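Long-range contacts in cycloalternan-forming enzyme (Listeria monocytogenes serovar 1/2a, PDB 5F7U), which is a multidomain glycoside hydrolase family 31 enzyme that carries a TIM-barrel domain and a C-terminal family 6 carbohydrate-binding module: residues M478-S484 and I505-F509; Y493-Q499 and E540-G544; F879-P883 and Q915-Y919; H938-E944 and F1056-I1061. The protein carries 1 engineered substitution. All blocks are in the same frame, centred on the assembly; numbering follows the deposited sequence.

Interaction 1 (M478-S484 and I505-F509)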
loop_
_atom_site.group_PDB
_atom_site.type_symbol
_atom_site.label_atom_id
_atom_site.label_comp_id
_atom_site.label_asym_id
_atom_site.label_seq_id
_atom_site.Cartn_x
_atom_site.Cartn_y
_atom_site.Cartn_z
ATOM N N MET A 478 -2.117 36.658 -5.243
ATOM C CA MET A 478 -2.422 35.380 -5.865
ATOM C C MET A 478 -3.427 35.532 -7.010
ATOM O O MET A 478 -3.210 35.007 -8.100
ATOM C CB MET A 478 -2.946 34.419 -4.797
ATOM C CG MET A 478 -3.122 32.989 -5.250
ATOM S SD MET A 478 -3.741 32.078 -3.826
ATOM C CE MET A 478 -3.875 30.450 -4.544
ATOM N N ILE A 479 -4.506 36.268 -6.757
ATOM C CA ILE A 479 -5.531 36.532 -7.766
ATOM C C ILE A 479 -4.977 37.353 -8.940
ATOM O O ILE A 479 -5.137 36.940 -10.095
ATOM C CB ILE A 479 -6.783 37.185 -7.139
ATOM C CG1 ILE A 479 -7.423 36.206 -6.136
ATOM C CG2 ILE A 479 -7.795 37.578 -8.217
ATOM C CD1 ILE A 479 -8.447 36.846 -5.217
ATOM N N SER A 480 -4.301 38.471 -8.647
ATOM C CA SER A 480 -3.765 39.354 -9.703
ATOM C C SER A 480 -2.745 38.656 -10.621
ATOM O O SER A 480 -2.654 38.985 -11.807
ATOM C CB SER A 480 -3.176 40.642 -9.107
ATOM O OG SER A 480 -1.893 40.400 -8.537
ATOM N N GLN A 481 -2.001 37.686 -10.074
ATOM C CA GLN A 481 -0.997 36.943 -10.838
ATOM C C GLN A 481 -1.558 35.778 -11.643
ATOM O O GLN A 481 -0.854 35.201 -12.471
ATOM C CB GLN A 481 0.119 36.435 -9.916
ATOM C CG GLN A 481 0.985 37.533 -9.329
ATOM C CD GLN A 481 1.470 38.516 -10.381
ATOM O OE1 GLN A 481 2.322 38.180 -11.195
ATOM N NE2 GLN A 481 0.915 39.736 -10.372
ATOM N N GLY A 482 -2.812 35.423 -11.382
ATOM C CA GLY A 482 -3.433 34.247 -11.981
ATOM C C GLY A 482 -2.822 32.971 -11.429
ATOM O O GLY A 482 -2.679 31.994 -12.159
ATOM N N TYR A 483 -2.463 32.990 -10.142
ATOM C CA TYR A 483 -1.830 31.841 -9.490
ATOM C C TYR A 483 -2.849 30.846 -8.932
ATOM O O TYR A 483 -2.497 29.715 -8.582
ATOM C CB TYR A 483 -0.876 32.285 -8.392
ATOM C CG TYR A 483 0.429 32.913 -8.864
ATOM C CD1 TYR A 483 0.854 32.815 -10.199
ATOM C CD2 TYR A 483 1.261 33.568 -7.951
ATOM C CE1 TYR A 483 2.060 33.370 -10.607
ATOM C CE2 TYR A 483 2.476 34.130 -8.350
ATOM C CZ TYR A 483 2.866 34.026 -9.677
ATOM O OH TYR A 483 4.060 34.578 -10.076
ATOM N N SER A 484 -4.102 31.276 -8.851
ATOM C CA SER A 484 -5.221 30.365 -8.628
ATOM C C SER A 484 -5.569 29.653 -9.932
ATOM O O SER A 484 -5.116 30.057 -11.010
ATOM C CB SER A 484 -6.430 31.182 -8.209
ATOM O OG SER A 484 -6.746 32.120 -9.215
ATOM N N ILE A 505 -8.966 29.523 -1.782
ATOM C CA ILE A 505 -8.493 29.551 -3.152
ATOM C C ILE A 505 -7.370 28.525 -3.320
ATOM O O ILE A 505 -6.323 28.613 -2.668
ATOM C CB ILE A 505 -8.035 30.983 -3.546
ATOM C CG1 ILE A 505 -9.195 31.978 -3.371
ATOM C CG2 ILE A 505 -7.527 31.016 -4.980
ATOM C CD1 ILE A 505 -8.788 33.439 -3.482
ATOM N N LEU A 506 -7.585 27.539 -4.186
ATOM C CA LEU A 506 -6.526 26.566 -4.469
ATOM C C LEU A 506 -5.373 27.181 -5.248
ATOM O O LEU A 506 -5.590 27.987 -6.148
ATOM C CB LEU A 506 -7.063 25.391 -5.283
ATOM C CG LEU A 506 -7.993 24.380 -4.643
ATOM C CD1 LEU A 506 -8.153 23.240 -5.645
ATOM C CD2 LEU A 506 -7.381 23.842 -3.343
ATOM N N LEU A 507 -4.148 26.813 -4.873
ATOM C CA LEU A 507 -2.976 27.164 -5.668
ATOM C C LEU A 507 -2.963 26.271 -6.902
ATOM O O LEU A 507 -3.125 25.058 -6.801
ATOM C CB LEU A 507 -1.689 26.990 -4.840
ATOM C CG LEU A 507 -0.339 27.509 -5.365
ATOM C CD1 LEU A 507 0.311 26.607 -6.410
ATOM C CD2 LEU A 507 -0.448 28.956 -5.861
ATOM N N ASP A 508 -2.791 26.870 -8.077
ATOM C CA ASP A 508 -2.715 26.068 -9.284
ATOM C C ASP A 508 -1.334 25.432 -9.433
ATOM O O ASP A 508 -0.405 26.067 -9.952
ATOM C CB ASP A 508 -3.071 26.917 -10.511
ATOM C CG ASP A 508 -3.013 26.125 -11.820
ATOM O OD1 ASP A 508 -2.655 24.911 -11.816
ATOM O OD2 ASP A 508 -3.348 26.729 -12.867
ATOM N N PHE A 509 -1.204 24.177 -8.988
ATOM C CA PHE A 509 0.075 23.460 -9.045
ATOM C C PHE A 509 0.538 23.092 -10.451
ATOM O O PHE A 509 1.659 22.616 -10.620
ATOM C CB PHE A 509 0.112 22.275 -8.055
ATOM C CG PHE A 509 0.239 22.721 -6.634
ATOM C CD1 PHE A 509 1.497 23.010 -6.094
ATOM C CD2 PHE A 509 -0.898 22.932 -5.850
ATOM C CE1 PHE A 509 1.618 23.467 -4.780
ATOM C CE2 PHE A 509 -0.783 23.381 -4.538
ATOM C CZ PHE A 509 0.485 23.660 -4.009
HETATM O O HOH W 1 -2.892 29.384 -12.956
#
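The last turn of a helix and the turn that follows it dock on a short run, extended from Ile-505 to Asp-508. Met-478, with all three chi angles trans, reaches straight across: its CE sits 3.7 Å from Ile-505 CG2, 4.0 Å from Leu-507 CD2 and 3.4 Å from Leu-506 O. The next residue, Ile-479, adds a methyl contact, its CD1 lying 3.8 Å from Ile-505 CD1. Gly-482 then leaves helical geometry with positive phi, closing a Schellman motif in which Tyr-483 N binds Met-478 O (3.0 Å) and Gly-482 N binds Ile-479 O (3.1 Å). This C-cap turns the chain towards 505-509. Water 1 lies 2.7 Å from both Gly-482 O and Asp-508 OD2, and that carboxylate also holds Thr-510 and Ser-550. Tyr-483 gives the direct polar link: Asp-508 N donates to Tyr-483 O at 2.9 Å, nearly linear, while Tyr-483 CB packs 4.2 Å from Leu-507 CD2. Ser-484 ends the segment, its CB 3.4 Å from Ile-505 CG2 and its CA making a CH...O contact of 3.5 Å with Leu-506 O. The contact belongs to the excursion between barrel strands 452-457 and 534-536: strand 505-506 pairs antiparallel with 460-461, helix 512-520 covers Met-478, Tyr-483 and Leu-507, and helix 555-577 packs on Leu-506.

Interaction 2 (Y493-Q499 and E540-G544)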
loop_
_atom_site.group_PDB
_atom_site.type_symbol
_atom_site.label_atom_id
_atom_site.label_comp_id
_atom_site.label_asym_id
_atom_site.label_seq_id
_atom_site.Cartn_x
_atom_site.Cartn_y
_atom_site.Cartn_z
ATOM N N TYR A 493 -10.867 30.330 -8.776
ATOM C CA TYR A 493 -11.607 29.162 -8.314
ATOM C C TYR A 493 -11.520 29.078 -6.801
ATOM O O TYR A 493 -10.417 29.127 -6.233
ATOM C CB TYR A 493 -11.076 27.866 -8.936
ATOM C CG TYR A 493 -11.592 26.643 -8.221
ATOM C CD1 TYR A 493 -12.910 26.208 -8.418
ATOM C CD2 TYR A 493 -10.786 25.940 -7.324
ATOM C CE1 TYR A 493 -13.408 25.101 -7.739
ATOM C CE2 TYR A 493 -11.278 24.827 -6.639
ATOM C CZ TYR A 493 -12.581 24.418 -6.856
ATOM O OH TYR A 493 -13.073 23.317 -6.195
ATOM N N ARG A 494 -12.675 28.944 -6.156
ATOM C CA ARG A 494 -12.727 28.673 -4.712
ATOM C C ARG A 494 -13.357 27.318 -4.422
ATOM O O ARG A 494 -14.267 26.902 -5.126
ATOM C CB ARG A 494 -13.504 29.764 -3.975
ATOM C CG ARG A 494 -12.900 31.154 -4.137
ATOM C CD ARG A 494 -13.834 32.243 -3.637
ATOM N NE ARG A 494 -13.200 33.549 -3.789
ATOM C CZ ARG A 494 -12.452 34.142 -2.859
ATOM N NH1 ARG A 494 -12.252 33.569 -1.682
ATOM N NH2 ARG A 494 -11.898 35.324 -3.114
ATOM N N VAL A 495 -12.856 26.644 -3.386
ATOM C CA VAL A 495 -13.425 25.384 -2.887
ATOM C C VAL A 495 -14.912 25.609 -2.529
ATOM O O VAL A 495 -15.240 26.609 -1.871
ATOM C CB VAL A 495 -12.638 24.893 -1.647
ATOM C CG1 VAL A 495 -13.276 23.663 -1.027
ATOM C CG2 VAL A 495 -11.193 24.581 -2.023
ATOM N N PRO A 496 -15.817 24.696 -2.959
ATOM C CA PRO A 496 -17.254 24.871 -2.659
ATOM C C PRO A 496 -17.502 25.107 -1.166
ATOM O O PRO A 496 -16.837 24.489 -0.327
ATOM C CB PRO A 496 -17.860 23.528 -3.090
ATOM C CG PRO A 496 -16.964 23.082 -4.201
ATOM C CD PRO A 496 -15.580 23.465 -3.739
ATOM N N ALA A 497 -18.443 26.008 -0.865
ATOM C CA ALA A 497 -18.625 26.572 0.483
ATOM C C ALA A 497 -18.807 25.537 1.612
ATOM O O ALA A 497 -18.344 25.756 2.734
ATOM C CB ALA A 497 -19.752 27.602 0.473
ATOM N N SER A 498 -19.413 24.392 1.291
ATOM C CA SER A 498 -19.711 23.350 2.274
ATOM C C SER A 498 -18.534 22.424 2.624
ATOM O O SER A 498 -18.618 21.649 3.570
ATOM C CB SER A 498 -20.906 22.525 1.782
ATOM O OG SER A 498 -20.532 21.730 0.657
ATOM N N GLN A 499 -17.438 22.513 1.868
ATOM C CA GLN A 499 -16.342 21.557 2.000
ATOM C C GLN A 499 -15.267 22.037 2.959
ATOM O O GLN A 499 -15.318 23.171 3.447
ATOM C CB GLN A 499 -15.731 21.235 0.631
ATOM C CG GLN A 499 -16.750 20.837 -0.425
ATOM C CD GLN A 499 -17.486 19.556 -0.091
ATOM O OE1 GLN A 499 -16.946 18.649 0.535
ATOM N NE2 GLN A 499 -18.735 19.480 -0.512
ATOM N N GLU A 540 -8.096 16.908 -2.269
ATOM C CA GLU A 540 -9.332 16.384 -2.893
ATOM C C GLU A 540 -10.348 17.519 -3.067
ATOM O O GLU A 540 -11.513 17.398 -2.674
ATOM C CB GLU A 540 -9.944 15.254 -2.038
ATOM C CG GLU A 540 -8.934 14.225 -1.493
ATOM C CD GLU A 540 -8.294 14.611 -0.157
ATOM O OE1 GLU A 540 -7.605 13.772 0.449
ATOM O OE2 GLU A 540 -8.475 15.747 0.331
ATOM N N MET A 541 -9.896 18.629 -3.639
ATOM C CA MET A 541 -10.578 19.892 -3.504
ATOM C C MET A 541 -10.967 20.534 -4.839
ATOM O O MET A 541 -11.474 21.639 -4.853
ATOM C CB MET A 541 -9.684 20.854 -2.712
ATOM C CG MET A 541 -9.526 20.440 -1.264
ATOM S SD MET A 541 -8.005 21.126 -0.588
ATOM C CE MET A 541 -8.302 20.797 1.148
ATOM N N VAL A 542 -10.746 19.819 -5.940
ATOM C CA VAL A 542 -11.108 20.335 -7.273
ATOM C C VAL A 542 -12.510 19.867 -7.658
ATOM O O VAL A 542 -12.728 18.685 -7.954
ATOM C CB VAL A 542 -10.086 19.907 -8.363
ATOM C CG1 VAL A 542 -10.575 20.312 -9.754
ATOM C CG2 VAL A 542 -8.722 20.516 -8.091
ATOM N N TRP A 543 -13.439 20.815 -7.681
ATOM C CA TRP A 543 -14.780 20.582 -8.207
ATOM C C TRP A 543 -15.044 21.530 -9.381
ATOM O O TRP A 543 -14.284 22.480 -9.615
ATOM C CB TRP A 543 -15.811 20.821 -7.103
ATOM C CG TRP A 543 -16.026 19.644 -6.160
ATOM C CD1 TRP A 543 -16.855 18.569 -6.368
ATOM C CD2 TRP A 543 -15.438 19.448 -4.870
ATOM N NE1 TRP A 543 -16.816 17.719 -5.293
ATOM C CE2 TRP A 543 -15.962 18.235 -4.353
ATOM C CE3 TRP A 543 -14.518 20.179 -4.098
ATOM C CZ2 TRP A 543 -15.597 17.735 -3.101
ATOM C CZ3 TRP A 543 -14.161 19.696 -2.863
ATOM C CH2 TRP A 543 -14.700 18.476 -2.368
ATOM N N GLY A 544 -16.151 21.282 -10.073
ATOM C CA GLY A 544 -16.668 22.201 -11.097
ATOM C C GLY A 544 -16.104 21.809 -12.447
ATOM O O GLY A 544 -14.897 21.669 -12.607
#
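Trp-543 gives up the most surface here, 99 Å², to a loop that folds over its indole. Gln-499 lays its CG over one face, 4.1 Å from the centroid of the six-membered ring, a CH-pi contact. Pro-496 CD comes to 3.5 Å from Trp-543 CE3. A type I turn from Pro-496 to Gln-499, closed by Gln-499 N to Pro-496 O at 3.0 Å, carries both residues round to the same indole. Trp-543 also meets Arg-559 in a cation-pi contact, and its NE1 is hydrogen-bonded to Asp-16, near the N-terminus of the chain. Tyr-493, second in buried area, fixes the backbone of the other loop through one hydroxyl: Tyr-493 OH donates to Met-541 O at 2.7 Å and accepts from Trp-543 N at 2.9 Å, so it clasps the chain on both sides of Val-542. Met-541 completes the interface with its CB 4.1 Å from Val-495 CG2; its side chain lies about 7 Å from a bound alpha-D-glucopyranose. Loop 540-544 follows barrel strand 534-536 and leads to helix 555-577, while loop 493-499 joins helix 469-481 to strand 505-506, whose Leu-506 packs on Tyr-493, Met-541 and Val-542.

Interaction 3 (F879-P883 and Q915-Y919)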
loop_
_atom_site.group_PDB
_atom_site.type_symbol
_atom_site.label_atom_id
_atom_site.label_comp_id
_atom_site.label_asym_id
_atom_site.label_seq_id
_atom_site.Cartn_x
_atom_site.Cartn_y
_atom_site.Cartn_z
ATOM N N PHE A 879 20.015 -21.123 11.359
ATOM C CA PHE A 879 19.047 -22.099 11.901
ATOM C C PHE A 879 19.570 -23.494 11.567
ATOM O O PHE A 879 19.651 -23.862 10.390
ATOM C CB PHE A 879 17.669 -21.839 11.271
ATOM C CG PHE A 879 16.515 -22.562 11.930
ATOM C CD1 PHE A 879 16.231 -22.405 13.296
ATOM C CD2 PHE A 879 15.639 -23.340 11.146
ATOM C CE1 PHE A 879 15.116 -23.034 13.879
ATOM C CE2 PHE A 879 14.547 -23.979 11.725
ATOM C CZ PHE A 879 14.273 -23.819 13.084
ATOM N N SER A 880 19.977 -24.247 12.590
ATOM C CA SER A 880 20.574 -25.581 12.390
ATOM C C SER A 880 20.807 -26.244 13.721
ATOM O O SER A 880 20.688 -25.604 14.760
ATOM C CB SER A 880 21.938 -25.482 11.671
ATOM O OG SER A 880 22.962 -25.031 12.560
ATOM N N THR A 881 21.174 -27.526 13.690
ATOM C CA THR A 881 21.687 -28.173 14.904
ATOM C C THR A 881 23.102 -27.661 15.198
ATOM O O THR A 881 23.689 -26.942 14.387
ATOM C CB THR A 881 21.699 -29.701 14.782
ATOM O OG1 THR A 881 22.533 -30.070 13.678
ATOM C CG2 THR A 881 20.283 -30.227 14.588
ATOM N N GLU A 882 23.648 -28.057 16.347
ATOM C CA GLU A 882 24.963 -27.574 16.784
ATOM C C GLU A 882 26.115 -28.098 15.923
ATOM O O GLU A 882 26.268 -29.312 15.802
ATOM C CB GLU A 882 25.215 -27.962 18.238
ATOM C CG GLU A 882 26.478 -27.327 18.812
ATOM C CD GLU A 882 26.605 -27.499 20.317
ATOM O OE1 GLU A 882 25.860 -28.313 20.891
ATOM O OE2 GLU A 882 27.460 -26.822 20.924
ATOM N N PRO A 883 26.953 -27.193 15.370
ATOM C CA PRO A 883 28.122 -27.648 14.599
ATOM C C PRO A 883 29.141 -28.416 15.425
ATOM O O PRO A 883 29.200 -28.262 16.657
ATOM C CB PRO A 883 28.782 -26.337 14.133
ATOM C CG PRO A 883 27.743 -25.294 14.273
ATOM C CD PRO A 883 26.901 -25.717 15.447
ATOM N N GLN A 915 16.888 -21.309 20.682
ATOM C CA GLN A 915 16.467 -20.869 19.344
ATOM C C GLN A 915 16.935 -21.803 18.238
ATOM O O GLN A 915 16.487 -21.667 17.093
ATOM C CB GLN A 915 17.004 -19.456 19.072
ATOM C CG GLN A 915 16.426 -18.369 19.992
ATOM C CD GLN A 915 14.985 -18.016 19.655
ATOM O OE1 GLN A 915 14.575 -18.101 18.501
ATOM N NE2 GLN A 915 14.219 -17.604 20.656
ATOM N N ASN A 916 17.831 -22.741 18.577
ATOM C CA ASN A 916 18.511 -23.584 17.594
ATOM C C ASN A 916 19.198 -22.763 16.505
ATOM O O ASN A 916 19.017 -22.979 15.305
ATOM C CB ASN A 916 17.556 -24.649 17.033
ATOM C CG ASN A 916 17.080 -25.613 18.099
ATOM O OD1 ASN A 916 17.889 -26.264 18.780
ATOM N ND2 ASN A 916 15.762 -25.718 18.249
ATOM N N LEU A 917 19.953 -21.764 16.953
ATOM C CA LEU A 917 20.715 -20.914 16.050
ATOM C C LEU A 917 22.194 -21.011 16.351
ATOM O O LEU A 917 22.595 -20.893 17.508
ATOM C CB LEU A 917 20.292 -19.453 16.205
ATOM C CG LEU A 917 18.854 -19.093 15.810
ATOM C CD1 LEU A 917 18.581 -17.668 16.250
ATOM C CD2 LEU A 917 18.662 -19.224 14.306
ATOM N N THR A 918 22.981 -21.226 15.296
ATOM C CA THR A 918 24.437 -21.118 15.372
ATOM C C THR A 918 24.891 -19.685 15.072
ATOM O O THR A 918 24.675 -19.178 13.968
ATOM C CB THR A 918 25.138 -22.075 14.400
ATOM O OG1 THR A 918 24.652 -23.410 14.614
ATOM C CG2 THR A 918 26.649 -22.056 14.663
ATOM N N TYR A 919 25.558 -19.060 16.039
ATOM C CA TYR A 919 26.115 -17.724 15.826
ATOM C C TYR A 919 27.529 -17.878 15.293
ATOM O O TYR A 919 28.291 -18.674 15.842
ATOM C CB TYR A 919 26.204 -16.920 17.131
ATOM C CG TYR A 919 24.914 -16.577 17.877
ATOM C CD1 TYR A 919 23.715 -17.273 17.659
ATOM C CD2 TYR A 919 24.932 -15.606 18.878
ATOM C CE1 TYR A 919 22.568 -16.970 18.378
ATOM C CE2 TYR A 919 23.791 -15.309 19.613
ATOM C CZ TYR A 919 22.618 -15.993 19.358
ATOM O OH TYR A 919 21.491 -15.705 20.082
#
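Phe-879 sets its ring beside the bend at 915-917, with the ring edge facing Gln-915 O (3.8 Å from Phe-879 CE1) and Leu-917 CD2. Its CB also packs 4.1 Å from Leu-917 CD2. The two residues form an antiparallel non-hydrogen-bonded pair, CA atoms 4.6 Å apart, so their side chains share one face of the sheet. Asn-916 has left-handed backbone angles and, with Leu-917, opposes Asp-912 as a G1 beta bulge. Asn-916 O accepts from Ser-880 N at 3.1 Å and makes a CH...O contact with Phe-879 CA at 3.5 Å. Beyond this point the chain at 880-883 leaves the pairing, and side chains take over: Thr-918 OG1 donates to Ser-880 OG at 3.1 Å, which in turn donates to Thr-881 O at 2.7 Å. Pro-883 closes the contact with its CD 3.3 Å from Thr-918 OG1. The amide of Asn-916 points on to Glu-942, a ligand of the nearby magnesium. In the five-stranded mixed sheet, strand 874-879 lies between 825-830 and 917-922, and 908-912 flanks the latter as an edge strand. Segment 879-883 thus marks where the chain quits this sheet to join, through strand 885-888, the antiparallel sheet that also holds 929-934 and 891-892.

Interaction 4 (H938-E944 and F1056-I1061). With MG (magnesium ion), chain G.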
loop_
_atom_site.group_PDB
_atom_site.type_symbol
_atom_site.label_atom_id
_atom_site.label_comp_id
_atom_site.label_asym_id
_atom_site.label_seq_id
_atom_site.Cartn_x
_atom_site.Cartn_y
_atom_site.Cartn_z
ATOM N N HIS A 938 19.504 -29.951 9.628
ATOM C CA HIS A 938 18.304 -29.114 9.752
ATOM C C HIS A 938 17.948 -28.991 11.233
ATOM O O HIS A 938 18.086 -29.958 11.990
ATOM C CB HIS A 938 17.138 -29.711 8.957
ATOM C CG HIS A 938 15.915 -28.841 8.944
ATOM N ND1 HIS A 938 15.091 -28.697 10.041
ATOM C CD2 HIS A 938 15.374 -28.083 7.963
ATOM C CE1 HIS A 938 14.095 -27.883 9.735
ATOM N NE2 HIS A 938 14.240 -27.502 8.481
ATOM N N ALA A 939 17.509 -27.801 11.661
ATOM C CA ALA A 939 17.255 -27.573 13.083
ATOM C C ALA A 939 16.206 -28.546 13.626
ATOM O O ALA A 939 15.375 -29.037 12.855
ATOM C CB ALA A 939 16.826 -26.134 13.328
ATOM N N PRO A 940 16.241 -28.840 14.946
ATOM C CA PRO A 940 15.298 -29.826 15.460
ATOM C C PRO A 940 13.843 -29.372 15.344
ATOM O O PRO A 940 13.563 -28.160 15.297
ATOM C CB PRO A 940 15.660 -29.928 16.950
ATOM C CG PRO A 940 17.082 -29.473 17.026
ATOM C CD PRO A 940 17.185 -28.397 15.990
ATOM N N TYR A 941 12.948 -30.360 15.256
ATOM C CA TYR A 941 11.516 -30.166 15.452
ATOM C C TYR A 941 11.245 -30.415 16.936
ATOM O O TYR A 941 11.323 -31.557 17.405
ATOM C CB TYR A 941 10.732 -31.181 14.602
ATOM C CG TYR A 941 10.818 -30.916 13.117
ATOM C CD1 TYR A 941 11.929 -31.332 12.363
ATOM C CD2 TYR A 941 9.793 -30.218 12.468
ATOM C CE1 TYR A 941 12.008 -31.068 10.996
ATOM C CE2 TYR A 941 9.846 -29.972 11.109
ATOM C CZ TYR A 941 10.965 -30.374 10.382
ATOM O OH TYR A 941 10.998 -30.105 9.023
ATOM N N GLU A 942 10.938 -29.350 17.669
ATOM C CA GLU A 942 10.805 -29.448 19.126
ATOM C C GLU A 942 9.509 -30.149 19.506
ATOM O O GLU A 942 8.418 -29.803 18.994
ATOM C CB GLU A 942 10.889 -28.059 19.786
ATOM C CG GLU A 942 12.245 -27.375 19.631
ATOM C CD GLU A 942 13.401 -28.151 20.248
ATOM O OE1 GLU A 942 13.190 -28.986 21.178
ATOM O OE2 GLU A 942 14.554 -27.896 19.812
ATOM N N ALA A 943 9.620 -31.142 20.395
ATOM C CA ALA A 943 8.446 -31.884 20.833
ATOM C C ALA A 943 7.426 -30.973 21.524
ATOM O O ALA A 943 6.217 -31.165 21.380
ATOM C CB ALA A 943 8.846 -33.049 21.734
ATOM N N GLU A 944 7.927 -29.965 22.243
ATOM C CA GLU A 944 7.080 -29.021 22.982
ATOM C C GLU A 944 6.241 -28.117 22.050
ATOM O O GLU A 944 5.260 -27.495 22.497
ATOM C CB GLU A 944 7.927 -28.197 23.974
ATOM C CG GLU A 944 9.054 -27.373 23.359
ATOM C CD GLU A 944 10.431 -28.054 23.325
ATOM O OE1 GLU A 944 10.583 -29.293 23.196
ATOM O OE2 GLU A 944 11.417 -27.309 23.393
ATOM N N PHE A 1056 10.595 -36.283 26.265
ATOM C CA PHE A 1056 10.782 -36.265 24.806
ATOM C C PHE A 1056 11.181 -34.846 24.380
ATOM O O PHE A 1056 10.372 -33.927 24.427
ATOM C CB PHE A 1056 9.477 -36.771 24.169
ATOM C CG PHE A 1056 9.497 -36.926 22.656
ATOM C CD1 PHE A 1056 10.678 -36.910 21.899
ATOM C CD2 PHE A 1056 8.285 -37.149 21.996
ATOM C CE1 PHE A 1056 10.630 -37.074 20.503
ATOM C CE2 PHE A 1056 8.229 -37.311 20.615
ATOM C CZ PHE A 1056 9.405 -37.291 19.864
ATOM N N ASP A 1057 12.448 -34.677 24.005
ATOM C CA ASP A 1057 13.000 -33.351 23.707
ATOM C C ASP A 1057 12.642 -32.824 22.308
ATOM O O ASP A 1057 12.072 -31.743 22.160
ATOM C CB ASP A 1057 14.525 -33.348 23.878
ATOM C CG ASP A 1057 15.128 -31.949 23.751
ATOM O OD1 ASP A 1057 14.384 -30.926 23.816
ATOM O OD2 ASP A 1057 16.359 -31.890 23.577
ATOM N N HIS A 1058 13.009 -33.587 21.291
ATOM C CA HIS A 1058 12.910 -33.141 19.895
ATOM C C HIS A 1058 13.153 -34.301 18.952
ATOM O O HIS A 1058 13.599 -35.361 19.382
ATOM C CB HIS A 1058 13.917 -31.999 19.590
ATOM C CG HIS A 1058 15.368 -32.413 19.533
ATOM N ND1 HIS A 1058 16.369 -31.661 20.115
ATOM C CD2 HIS A 1058 15.995 -33.444 18.919
ATOM C CE1 HIS A 1058 17.544 -32.215 19.870
ATOM N NE2 HIS A 1058 17.346 -33.303 19.149
ATOM N N VAL A 1059 12.858 -34.073 17.672
ATOM C CA VAL A 1059 13.358 -34.931 16.595
ATOM C C VAL A 1059 14.207 -34.125 15.610
ATOM O O VAL A 1059 13.969 -32.927 15.402
ATOM C CB VAL A 1059 12.242 -35.739 15.863
ATOM C CG1 VAL A 1059 11.474 -36.639 16.840
ATOM C CG2 VAL A 1059 11.289 -34.827 15.114
ATOM N N VAL A 1060 15.212 -34.787 15.030
ATOM C CA VAL A 1060 16.036 -34.211 13.966
ATOM C C VAL A 1060 15.915 -35.122 12.753
ATOM O O VAL A 1060 15.977 -36.354 12.896
ATOM C CB VAL A 1060 17.515 -34.019 14.420
ATOM C CG1 VAL A 1060 18.434 -33.731 13.237
ATOM C CG2 VAL A 1060 17.598 -32.868 15.420
ATOM N N ILE A 1061 15.729 -34.531 11.568
ATOM C CA ILE A 1061 15.724 -35.299 10.323
ATOM C C ILE A 1061 17.080 -35.114 9.653
ATOM O O ILE A 1061 17.520 -33.976 9.440
ATOM C CB ILE A 1061 14.582 -34.865 9.351
ATOM C CG1 ILE A 1061 13.197 -34.889 10.041
ATOM C CG2 ILE A 1061 14.599 -35.713 8.068
ATOM C CD1 ILE A 1061 12.740 -36.230 10.616
HETATM MG MG MG G . 12.802 -29.469 23.301
HETATM O O HOH W 2 19.387 -32.439 8.044
HETATM O O HOH W 3 15.763 -31.617 11.779
#
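Side-chain geometry at one end of this antiparallel pairing builds a magnesium site. Glu-942, folded back in an m,m conformation, binds the ion through OE1 (2.2 Å), its OE2 hydrogen-bonded to Asn-916 ND2; Glu-944, with chi1 p and chi2 between wells, chelates it through OE1 (2.2 Å) and OE2 (2.6 Å); trans Asp-1057 supplies OD1 (2.2 Å), its OD2 salt-bridged to Arg-994. Thr-961 O and Gly-964 O complete the shell. Asp-1057 and His-1058 form a classic bulge opposite Arg-994. His-1058, chi1 p, offers its ring face to Pro-940 CB, 3.8 Å from the centroid; Ala-943 CB lies over the face of the Phe-1056 ring, 4.1 Å from its centroid, a CH-pi contact. Tyr-941 (m) packs CB against Val-1059 CG2 at 3.7 Å, while the backbones exchange Tyr-941 N to Val-1059 O (2.8 Å) and Val-1059 N to Tyr-941 O (3.0 Å). In the beta-sandwich module, strand 1054-1062 also pairs with 965-968 and 987-996, and Tyr-941, Val-1059 and Ile-1061 pack on strand 975-981 of the second sheet.

The four contacts form two clusters on opposite sides of the chain's centre. Interactions 1 and 2, with centres 14 Å apart, touch through Leu-506 and Tyr-493; their segments alternate along the chain, so the excursion after the third barrel strand is locked both to itself and to the loop after the fourth. Interactions 3 and 4 follow in series, centres 12 Å apart, and lie 62 to 70 Å from the first pair, centre to centre. There Asn-916 ND2 reaches Glu-942 OE2 at 2.9 Å and Phe-879 packs on Ala-939, so the five-stranded mixed sheet abuts the metal-bearing end of the carbohydrate-binding module. One cluster therefore shapes the barrel's loops, the other a domain junction.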